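Local coordinates for fructosyl amine:oxygen oxidoreductase (Neosartorya fumigata, PDB 4WCT), which probably catalyses the FAD-dependent oxidative deglycation of fructosyl amines (Amadori products), freeing the amine from its sugar, at residues Ala89-Phe94 with Ser386-Met391; Thr95-Lys100 with Met393-Gly398; Asp85-Ala90 with Thr363-Phe368. One frame throughout, in Å; residues are numbered along the deposited sequence. Where two conformers were deposited one is given.

Interaction 1. Residues Ala89-Phe94 with Ser386-Met391; sequences AAFSTF and SGNGAM. With FAD (flavin-adenine dinucleotide), chain C.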
loop_
_atom_site.group_PDB
_atom_site.type_symbol
_atom_site.label_atom_id
_atom_site.label_comp_id
_atom_site.label_asym_id
_atom_site.label_seq_id
_atom_site.Cartn_x
_atom_site.Cartn_y
_atom_site.Cartn_z
ATOM N N ALA A 89 -17.646 -0.311 6.353
ATOM C CA ALA A 89 -18.224 0.995 6.135
ATOM C C ALA A 89 -17.207 2.123 6.218
ATOM O O ALA A 89 -17.250 3.065 5.402
ATOM C CB ALA A 89 -19.354 1.258 7.116
ATOM N N ALA A 90 -16.297 2.050 7.188
ATOM C CA ALA A 90 -15.193 2.975 7.228
ATOM C C ALA A 90 -14.325 2.876 5.972
ATOM O O ALA A 90 -13.923 3.881 5.404
ATOM C CB ALA A 90 -14.367 2.759 8.483
ATOM N N PHE A 91 -14.012 1.661 5.543
ATOM C CA PHE A 91 -13.184 1.511 4.358
ATOM C C PHE A 91 -13.833 2.174 3.137
ATOM O O PHE A 91 -13.158 2.880 2.373
ATOM C CB PHE A 91 -12.842 0.054 4.088
ATOM C CG PHE A 91 -11.798 -0.119 3.035
ATOM C CD1 PHE A 91 -10.471 0.235 3.289
ATOM C CD2 PHE A 91 -12.146 -0.560 1.775
ATOM C CE1 PHE A 91 -9.514 0.148 2.297
ATOM C CE2 PHE A 91 -11.171 -0.744 0.800
ATOM C CZ PHE A 91 -9.868 -0.347 1.050
ATOM N N SER A 92 -15.140 1.987 2.988
ATOM C CA SER A 92 -15.877 2.568 1.871
ATOM C C SER A 92 -15.913 4.081 1.971
ATOM O O SER A 92 -15.907 4.770 0.949
ATOM C CB SER A 92 -17.307 2.048 1.833
ATOM O OG SER A 92 -17.346 0.721 1.360
ATOM N N THR A 93 -15.901 4.601 3.198
ATOM C CA THR A 93 -15.766 6.058 3.397
ATOM C C THR A 93 -14.422 6.582 2.883
ATOM O O THR A 93 -14.370 7.566 2.112
ATOM C CB THR A 93 -15.933 6.422 4.870
ATOM O OG1 THR A 93 -17.224 6.002 5.324
ATOM C CG2 THR A 93 -15.735 7.912 5.080
ATOM N N PHE A 94 -13.351 5.860 3.205
ATOM C CA PHE A 94 -12.020 6.201 2.670
ATOM C C PHE A 94 -12.003 6.132 1.144
ATOM O O PHE A 94 -11.569 7.078 0.483
ATOM C CB PHE A 94 -10.942 5.293 3.239
ATOM C CG PHE A 94 -10.558 5.621 4.655
ATOM C CD1 PHE A 94 -9.844 6.775 4.941
ATOM C CD2 PHE A 94 -10.774 4.722 5.668
ATOM C CE1 PHE A 94 -9.394 7.039 6.218
ATOM C CE2 PHE A 94 -10.418 5.023 6.970
ATOM C CZ PHE A 94 -9.659 6.147 7.241
ATOM N N SER A 386 -1.813 -1.776 5.444
ATOM C CA SER A 386 -2.499 -3.081 5.473
ATOM C C SER A 386 -2.855 -3.573 4.053
ATOM O O SER A 386 -3.833 -4.294 3.876
ATOM C CB SER A 386 -3.751 -3.017 6.336
ATOM O OG SER A 386 -3.434 -2.791 7.698
ATOM N N GLY A 387 -2.048 -3.173 3.079
ATOM C CA GLY A 387 -2.176 -3.635 1.715
ATOM C C GLY A 387 -3.150 -2.852 0.871
ATOM O O GLY A 387 -3.411 -3.230 -0.267
ATOM N N ASN A 388 -3.729 -1.783 1.408
ATOM C CA ASN A 388 -4.653 -0.971 0.580
ATOM C C ASN A 388 -4.542 0.513 0.886
ATOM O O ASN A 388 -5.483 1.306 0.686
ATOM C CB ASN A 388 -6.104 -1.437 0.698
ATOM C CG ASN A 388 -6.501 -1.769 2.110
ATOM O OD1 ASN A 388 -6.345 -0.954 3.017
ATOM N ND2 ASN A 388 -7.083 -2.957 2.298
ATOM N N GLY A 389 -3.327 0.919 1.164
ATOM C CA GLY A 389 -3.026 2.316 1.410
ATOM C C GLY A 389 -2.774 3.186 0.187
ATOM O O GLY A 389 -2.765 4.406 0.321
ATOM N N ALA A 390 -2.300 2.601 -0.905
ATOM C CA ALA A 390 -1.821 3.395 -2.027
ATOM C C ALA A 390 -2.969 4.094 -2.749
ATOM O O ALA A 390 -2.867 5.285 -3.124
ATOM C CB ALA A 390 -1.012 2.549 -3.014
ATOM N N MET A 391 -4.094 3.409 -2.880
ATOM C CA MET A 391 -5.267 3.995 -3.512
ATOM C C MET A 391 -5.857 5.160 -2.716
ATOM O O MET A 391 -6.616 5.977 -3.271
ATOM C CB MET A 391 -6.340 2.945 -3.793
ATOM C CG MET A 391 -7.050 2.467 -2.555
ATOM S SD MET A 391 -8.313 1.210 -2.838
ATOM C CE MET A 391 -7.314 -0.242 -3.102
HETATM P PA FAD C . 5.340 4.044 2.117
HETATM O O1A FAD C . 4.693 4.477 0.833
HETATM O O2A FAD C . 6.153 2.789 2.177
HETATM O O5B FAD C . 6.217 5.257 2.593
HETATM C C5B FAD C . 6.979 5.155 3.805
HETATM C C4B FAD C . 8.100 6.186 3.738
HETATM O O4B FAD C . 8.756 6.265 5.045
HETATM C C3B FAD C . 9.184 5.869 2.713
HETATM O O3B FAD C . 9.388 6.946 1.785
HETATM C C2B FAD C . 10.432 5.628 3.567
HETATM O O2B FAD C . 11.675 5.934 2.939
HETATM C C1B FAD C . 10.129 6.463 4.813
HETATM N N9A FAD C . 10.892 5.995 5.991
HETATM C C8A FAD C . 11.205 4.729 6.323
HETATM N N7A FAD C . 11.970 4.706 7.438
HETATM C C5A FAD C . 12.058 5.996 7.857
HETATM C C6A FAD C . 12.770 6.680 8.929
HETATM N N6A FAD C . 13.484 5.984 9.832
HETATM N N1A FAD C . 12.700 8.028 8.949
HETATM C C2A FAD C . 11.982 8.750 8.079
HETATM N N3A FAD C . 11.338 8.183 7.045
HETATM C C4A FAD C . 11.362 6.835 6.906
HETATM N N1 FAD C . -2.288 -0.576 -1.988
HETATM C C2 FAD C . -3.372 -0.272 -2.784
HETATM O O2 FAD C . -4.125 0.620 -2.397
HETATM N N3 FAD C . -3.539 -0.835 -3.983
HETATM C C4 FAD C . -2.744 -1.834 -4.420
HETATM O O4 FAD C . -2.874 -2.406 -5.538
HETATM C C4X FAD C . -1.597 -2.226 -3.620
HETATM N N5 FAD C . -0.758 -3.212 -4.034
HETATM C C5X FAD C . 0.432 -3.372 -3.378
HETATM C C6 FAD C . 1.427 -4.198 -3.892
HETATM C C7 FAD C . 2.579 -4.430 -3.163
HETATM C C7M FAD C . 3.656 -5.258 -3.767
HETATM C C8 FAD C . 2.770 -3.743 -1.879
HETATM C C8M FAD C . 4.004 -3.912 -1.071
HETATM C C9 FAD C . 1.843 -2.845 -1.413
HETATM C C9A FAD C . 0.652 -2.673 -2.087
HETATM N N10 FAD C . -0.337 -1.833 -1.567
HETATM C C10 FAD C . -1.432 -1.522 -2.375
HETATM C "C1'" FAD C . -0.264 -1.154 -0.281
HETATM C "C2'" FAD C . 0.268 0.266 -0.387
HETATM O "O2'" FAD C . 1.436 0.214 -1.194
HETATM C "C3'" FAD C . 0.598 0.770 1.024
HETATM O "O3'" FAD C . -0.496 0.494 1.911
HETATM C "C4'" FAD C . 0.922 2.267 1.032
HETATM O "O4'" FAD C . 1.790 2.572 -0.058
HETATM C "C5'" FAD C . 1.630 2.584 2.343
HETATM O "O5'" FAD C . 1.896 3.985 2.387
HETATM P P FAD C . 2.840 4.572 3.548
HETATM O O1P FAD C . 2.978 6.059 3.312
HETATM O O2P FAD C . 2.305 4.042 4.857
HETATM O O3P FAD C . 4.250 3.863 3.262
#

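Interaction 2. Residues Thr95-Lys100 with Met393-Gly398; sequences TRAALK and MPTIGG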
loop_
_atom_site.group_PDB
_atom_site.type_symbol
_atom_site.label_atom_id
_atom_site.label_comp_id
_atom_site.label_asym_id
_atom_site.label_seq_id
_atom_site.Cartn_x
_atom_site.Cartn_y
_atom_site.Cartn_z
ATOM N N THR A 95 -12.457 5.024 0.576
ATOM C CA THR A 95 -12.375 4.859 -0.905
ATOM C C THR A 95 -13.340 5.739 -1.691
ATOM O O THR A 95 -13.055 6.122 -2.811
ATOM C CB THR A 95 -12.500 3.402 -1.372
ATOM O OG1 THR A 95 -13.728 2.801 -0.942
ATOM C CG2 THR A 95 -11.326 2.581 -0.816
ATOM N N ARG A 96 -14.465 6.081 -1.089
ATOM C CA ARG A 96 -15.385 7.011 -1.720
ATOM C C ARG A 96 -14.703 8.337 -1.946
ATOM O O ARG A 96 -14.785 8.928 -3.045
ATOM C CB ARG A 96 -16.626 7.207 -0.838
ATOM C CG ARG A 96 -17.757 7.937 -1.535
ATOM C CD ARG A 96 -18.938 8.179 -0.612
ATOM N NE ARG A 96 -19.464 6.922 -0.093
ATOM C CZ ARG A 96 -19.372 6.536 1.179
ATOM N NH1 ARG A 96 -18.995 7.383 2.125
ATOM N NH2 ARG A 96 -19.845 5.358 1.528
ATOM N N ALA A 97 -14.097 8.851 -0.885
ATOM C CA ALA A 97 -13.365 10.111 -0.966
ATOM C C ALA A 97 -12.209 10.006 -1.957
ATOM O O ALA A 97 -11.927 10.937 -2.732
ATOM C CB ALA A 97 -12.828 10.502 0.406
ATOM N N ALA A 98 -11.508 8.882 -1.923
ATOM C CA ALA A 98 -10.352 8.723 -2.781
ATOM C C ALA A 98 -10.791 8.738 -4.233
ATOM O O ALA A 98 -10.135 9.354 -5.067
ATOM C CB ALA A 98 -9.606 7.429 -2.455
ATOM N N LEU A 99 -11.858 8.010 -4.557
ATOM C CA LEU A 99 -12.307 7.920 -5.937
ATOM C C LEU A 99 -12.637 9.320 -6.455
ATOM O O LEU A 99 -12.302 9.694 -7.588
ATOM C CB LEU A 99 -13.538 7.005 -6.054
ATOM C CG LEU A 99 -14.135 6.869 -7.465
ATOM C CD1 LEU A 99 -13.116 6.264 -8.423
ATOM C CD2 LEU A 99 -15.388 6.029 -7.440
ATOM N N LYS A 100 -13.412 10.046 -5.672
ATOM C CA LYS A 100 -13.821 11.398 -6.062
ATOM C C LYS A 100 -12.614 12.262 -6.366
ATOM O O LYS A 100 -12.564 12.988 -7.365
ATOM C CB LYS A 100 -14.671 11.990 -4.942
ATOM C CG LYS A 100 -15.065 13.440 -5.179
ATOM C CD LYS A 100 -16.064 13.914 -4.118
ATOM C CE LYS A 100 -16.543 15.336 -4.424
ATOM N NZ LYS A 100 -17.077 16.052 -3.234
ATOM N N MET A 393 -4.076 7.653 -1.668
ATOM C CA MET A 393 -3.102 8.745 -1.758
ATOM C C MET A 393 -3.705 10.148 -1.828
ATOM O O MET A 393 -3.191 11.053 -1.186
ATOM C CB MET A 393 -2.141 8.553 -2.922
ATOM C CG MET A 393 -0.900 9.424 -2.818
ATOM S SD MET A 393 0.104 9.407 -4.317
ATOM C CE MET A 393 0.581 7.687 -4.340
ATOM N N PRO A 394 -4.750 10.355 -2.668
ATOM C CA PRO A 394 -5.192 11.748 -2.865
ATOM C C PRO A 394 -5.793 12.360 -1.589
ATOM O O PRO A 394 -5.701 13.578 -1.409
ATOM C CB PRO A 394 -6.278 11.630 -3.930
ATOM C CG PRO A 394 -6.013 10.333 -4.623
ATOM C CD PRO A 394 -5.490 9.426 -3.532
ATOM N N THR A 395 -6.385 11.540 -0.729
ATOM C CA THR A 395 -7.252 12.004 0.345
ATOM C C THR A 395 -6.752 11.617 1.726
ATOM O O THR A 395 -7.201 12.164 2.710
ATOM C CB THR A 395 -8.691 11.450 0.162
ATOM O OG1 THR A 395 -8.622 10.076 -0.304
ATOM C CG2 THR A 395 -9.427 12.283 -0.843
ATOM N N ILE A 396 -5.813 10.673 1.799
ATOM C CA ILE A 396 -5.400 10.186 3.119
ATOM C C ILE A 396 -4.758 11.301 3.970
ATOM O O ILE A 396 -5.020 11.406 5.177
ATOM C CB ILE A 396 -4.478 8.957 3.006
ATOM C CG1 ILE A 396 -4.408 8.228 4.364
ATOM C CG2 ILE A 396 -3.123 9.379 2.494
ATOM C CD1 ILE A 396 -5.628 7.411 4.690
ATOM N N GLY A 397 -4.053 12.224 3.324
ATOM C CA GLY A 397 -3.532 13.381 4.018
ATOM C C GLY A 397 -4.608 14.267 4.610
ATOM O O GLY A 397 -4.367 14.936 5.612
ATOM N N GLY A 398 -5.796 14.318 3.998
ATOM C CA GLY A 398 -6.882 15.097 4.607
ATOM C C GLY A 398 -7.421 14.447 5.866
ATOM O O GLY A 398 -7.792 15.135 6.815
#

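Interaction 3. Residues Asp85-Ala90 with Thr363-Phe368; sequences DPRSAA and TPDRAF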
loop_
_atom_site.group_PDB
_atom_site.type_symbol
_atom_site.label_atom_id
_atom_site.label_comp_id
_atom_site.label_asym_id
_atom_site.label_seq_id
_atom_site.Cartn_x
_atom_site.Cartn_y
_atom_site.Cartn_z
ATOM N N ASP A 85 -20.192 -3.998 7.911
ATOM C CA ASP A 85 -19.935 -3.763 9.320
ATOM C C ASP A 85 -19.162 -2.464 9.477
ATOM O O ASP A 85 -18.887 -1.787 8.477
ATOM C CB ASP A 85 -19.228 -4.953 9.980
ATOM C CG ASP A 85 -17.885 -5.292 9.333
ATOM O OD1 ASP A 85 -17.260 -4.422 8.695
ATOM O OD2 ASP A 85 -17.413 -6.430 9.531
ATOM N N PRO A 86 -19.039 -1.984 10.714
ATOM C CA PRO A 86 -18.437 -0.668 10.841
ATOM C C PRO A 86 -17.069 -0.547 10.144
ATOM O O PRO A 86 -16.723 0.541 9.659
ATOM C CB PRO A 86 -18.308 -0.501 12.358
ATOM C CG PRO A 86 -19.494 -1.272 12.903
ATOM C CD PRO A 86 -19.618 -2.459 11.989
ATOM N N ARG A 87 -16.280 -1.620 10.177
ATOM C CA ARG A 87 -14.970 -1.607 9.555
ATOM C C ARG A 87 -15.054 -1.448 8.032
ATOM O O ARG A 87 -14.324 -0.644 7.439
ATOM C CB ARG A 87 -14.183 -2.866 9.913
ATOM C CG ARG A 87 -12.793 -2.887 9.303
ATOM C CD ARG A 87 -11.956 -4.056 9.838
ATOM N NE ARG A 87 -12.523 -5.342 9.460
ATOM C CZ ARG A 87 -12.492 -5.860 8.232
ATOM N NH1 ARG A 87 -11.863 -5.232 7.239
ATOM N NH2 ARG A 87 -13.104 -7.015 7.990
ATOM N N SER A 88 -15.897 -2.229 7.378
ATOM C CA SER A 88 -16.036 -2.102 5.930
ATOM C C SER A 88 -16.728 -0.798 5.522
ATOM O O SER A 88 -16.437 -0.225 4.456
ATOM C CB SER A 88 -16.787 -3.325 5.348
ATOM O OG SER A 88 -18.162 -3.369 5.762
ATOM N N ALA A 89 -17.646 -0.311 6.353
ATOM C CA ALA A 89 -18.224 0.995 6.135
ATOM C C ALA A 89 -17.207 2.123 6.218
ATOM O O ALA A 89 -17.250 3.065 5.402
ATOM C CB ALA A 89 -19.354 1.258 7.116
ATOM N N ALA A 90 -16.297 2.050 7.188
ATOM C CA ALA A 90 -15.193 2.975 7.228
ATOM C C ALA A 90 -14.325 2.876 5.972
ATOM O O ALA A 90 -13.923 3.881 5.404
ATOM C CB ALA A 90 -14.367 2.759 8.483
ATOM N N THR A 363 -2.238 -4.027 10.353
ATOM C CA THR A 363 -2.863 -4.011 11.675
ATOM C C THR A 363 -3.574 -5.350 11.904
ATOM O O THR A 363 -3.762 -6.136 10.971
ATOM C CB THR A 363 -3.846 -2.859 11.743
ATOM O OG1 THR A 363 -4.822 -3.033 10.716
ATOM C CG2 THR A 363 -3.090 -1.522 11.595
ATOM N N PRO A 364 -4.016 -5.619 13.146
ATOM C CA PRO A 364 -4.679 -6.881 13.384
ATOM C C PRO A 364 -5.959 -7.116 12.572
ATOM O O PRO A 364 -6.276 -8.257 12.257
ATOM C CB PRO A 364 -4.993 -6.820 14.888
ATOM C CG PRO A 364 -3.912 -5.983 15.435
ATOM C CD PRO A 364 -3.741 -4.891 14.400
ATOM N N ASP A 365 -6.696 -6.053 12.247
ATOM C CA ASP A 365 -7.893 -6.162 11.440
ATOM C C ASP A 365 -7.784 -5.588 10.030
ATOM O O ASP A 365 -8.788 -5.570 9.278
ATOM C CB ASP A 365 -9.050 -5.526 12.187
ATOM C CG ASP A 365 -8.874 -4.036 12.442
ATOM O OD1 ASP A 365 -7.828 -3.458 12.028
ATOM O OD2 ASP A 365 -9.796 -3.480 13.113
ATOM N N ARG A 366 -6.576 -5.154 9.697
ATOM C CA ARG A 366 -6.232 -4.544 8.428
ATOM C C ARG A 366 -7.033 -3.277 8.133
ATOM O O ARG A 366 -7.077 -2.827 6.983
ATOM C CB ARG A 366 -6.306 -5.573 7.294
ATOM C CG ARG A 366 -5.171 -6.586 7.389
ATOM C CD ARG A 366 -5.138 -7.563 6.231
ATOM N NE ARG A 366 -4.989 -6.885 4.964
ATOM C CZ ARG A 366 -5.388 -7.388 3.798
ATOM N NH1 ARG A 366 -5.855 -8.627 3.720
ATOM N NH2 ARG A 366 -5.228 -6.680 2.686
ATOM N N ALA A 367 -7.539 -2.617 9.181
ATOM C CA ALA A 367 -7.915 -1.207 9.098
ATOM C C ALA A 367 -6.724 -0.331 9.428
ATOM O O ALA A 367 -5.746 -0.788 10.026
ATOM C CB ALA A 367 -9.130 -0.900 9.993
ATOM N N PHE A 368 -6.743 0.894 8.904
ATOM C CA PHE A 368 -5.656 1.820 9.157
ATOM C C PHE A 368 -5.528 2.178 10.633
ATOM O O PHE A 368 -6.374 1.856 11.457
ATOM C CB PHE A 368 -5.831 3.090 8.343
ATOM C CG PHE A 368 -6.112 2.846 6.855
ATOM C CD1 PHE A 368 -5.457 1.817 6.156
ATOM C CD2 PHE A 368 -6.948 3.706 6.157
ATOM C CE1 PHE A 368 -5.715 1.609 4.815
ATOM C CE2 PHE A 368 -7.237 3.469 4.811
ATOM C CZ PHE A 368 -6.618 2.416 4.152
HETATM O O HOH W 1 -10.241 -2.382 6.272
#

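Interaction 1. Residues Ala89-Phe94 with Ser386-Met391
F91 meets N388 and M391 in a small, mainly van der Waals contact, where helix 86-102 faces the loop that lines the flavin. The phenyl ring reaches out with CG anti to the backbone N (chi1 -170°) and brings its outer atoms onto the N388 side chain, here in one of its two conformers: F91 CE1 lies 3.6 Å from N388 CG, and F91 CZ 3.9 Å from N388 CB. The two side chains approach from opposite directions, with ring and amide planes 53° apart in that conformer. M391 adds a looser touch, its SD 4.5 Å from F91 CZ.

The far side of the loop grips the cofactor. M391 N donates a nearly straight bond to FAD O2 (2.8 Å, 164°), while G389 N makes a weak one to O3'. M391 CE also curls to 3.4 Å from O2, and A390 CB rests 3.5 Å from FAD N1. The M391 amide, bonded to O2, could help stabilise negative charge on the N1-C2-O2 part of a reduced flavin.

The loop joins strand 379-383 to helix 393-404, and A390 and M391 also touch K72 and M74 of strand 72-75. On another side of helix 86-102, A90, T93 and F94 pack on V412 of helix 410-413.

Interaction 2. Residues Thr95-Lys100 with Met393-Gly398
A97 and A98 pack against P394 and T395 where two helices of the FAD-binding fold cross. The local axes of 95-100 and 393-398 approach to 7.9 Å at 122°, nearer antiparallel than parallel. Small side chains permit that separation: two alanines face a threonine and a proline, and the CA atoms of A98 and T395 are just 5.5 Å apart.

The apolar part of the contact centres on the T395 methyl. CG2 sits beside its own backbone N, opposite the carbonyl carbon, and from there it meets the backbone and side chain of A97 together, at 3.4 Å from A97 O and 4.0 Å from A97 CB. P394 contributes more loosely, its ring atom CG lying 4.3 Å from A98 O. The proline ring goes on to touch A101 and W102, so the packing continues one turn further along helix 86-102.

The second helix has several polar ties of its own. T395 OG1 has a weak hydrogen bond back to Q392 O, just ahead of the segment. On other sides, S39 OG of helix 35-46 bonds M393 O and G397 N, and H43 NE2 bonds P394 O. Helix 393-404 is thus secured to the helix into which the likely Rossmann-type glycine motif runs, while T395 leans on helix 86-102.

With chi1 at 39°, T395 OG1 falls between its backbone N and carbonyl carbon, which sets it against the flank of A98, 3.3 Å from A98 CA and 3.5 Å from A98 CB.

Interaction 3. Residues Asp85-Ala90 with Thr363-Phe368
R87, in the first turn of helix 86-102, stretches across to the 363-368 turn and lays its side chain against D365 and A367. Its CG is anti to the backbone N and the chain bends at chi3 (64°), which brings one face of the guanidinium under the backbone oxygen of D365. R87 CD is 3.6 Å from D365 O and NE 3.7 Å from it. Closer to the helix, R87 CG packs on A367 CB at 4.2 Å. The arginine and aspartate side chains slide past each other in opposite directions, with R87 CD 4.0 Å from D365 OD2. A water lying in the plane of the guanidinium, at its edge, accepts a weak bond from R87 NH1 and donates to R366 O.

Behind these atoms, each side is braced locally. A367 N gives a hydrogen bond to D365 OD1 (3.0 Å), closing an Asx turn; it arrives from above the carboxylate plane. The same OD1 has a salt bridge to R419. R366 NH2 and T363 N fasten the turn to S386. On the helix side, D85 and S88 form a capping box: S88 N donates to D85 OD1 (2.9 Å, 170°) and D85 N to S88 OG (3.0 Å).

R87 and D365 therefore do not form a salt bridge: R87 NE stays 4.9 Å from D365 OD2, and the carboxylate already has R419 as its ionic partner. Besides the packing of R87 CG on A367 CB, the pull is probably diffuse, from a carbonyl dipole over a cationic face and long-range attraction between opposite charges, helped by the weakly held water.

In the fold
From the N terminus, helix 86-102 supplies the first partner of all three contacts in turn: its capped start in interaction 3, its middle in interaction 1 and its later turns in interaction 2. Some 270 to 295 residues later the chain returns and meets them in the same order, at 363-368, 386-391 and 393-398. Interaction 2 therefore crosses both others, while 1 and 3 start from the same stretch, sharing A89 and A90. Those two also join where F368 stacks edge-to-face on F94. Interactions 1 and 2 adjoin where M391 O meets A98 CB. Together they run one helix past the turn after strand 352-362, the flavin loop and helix 393-404.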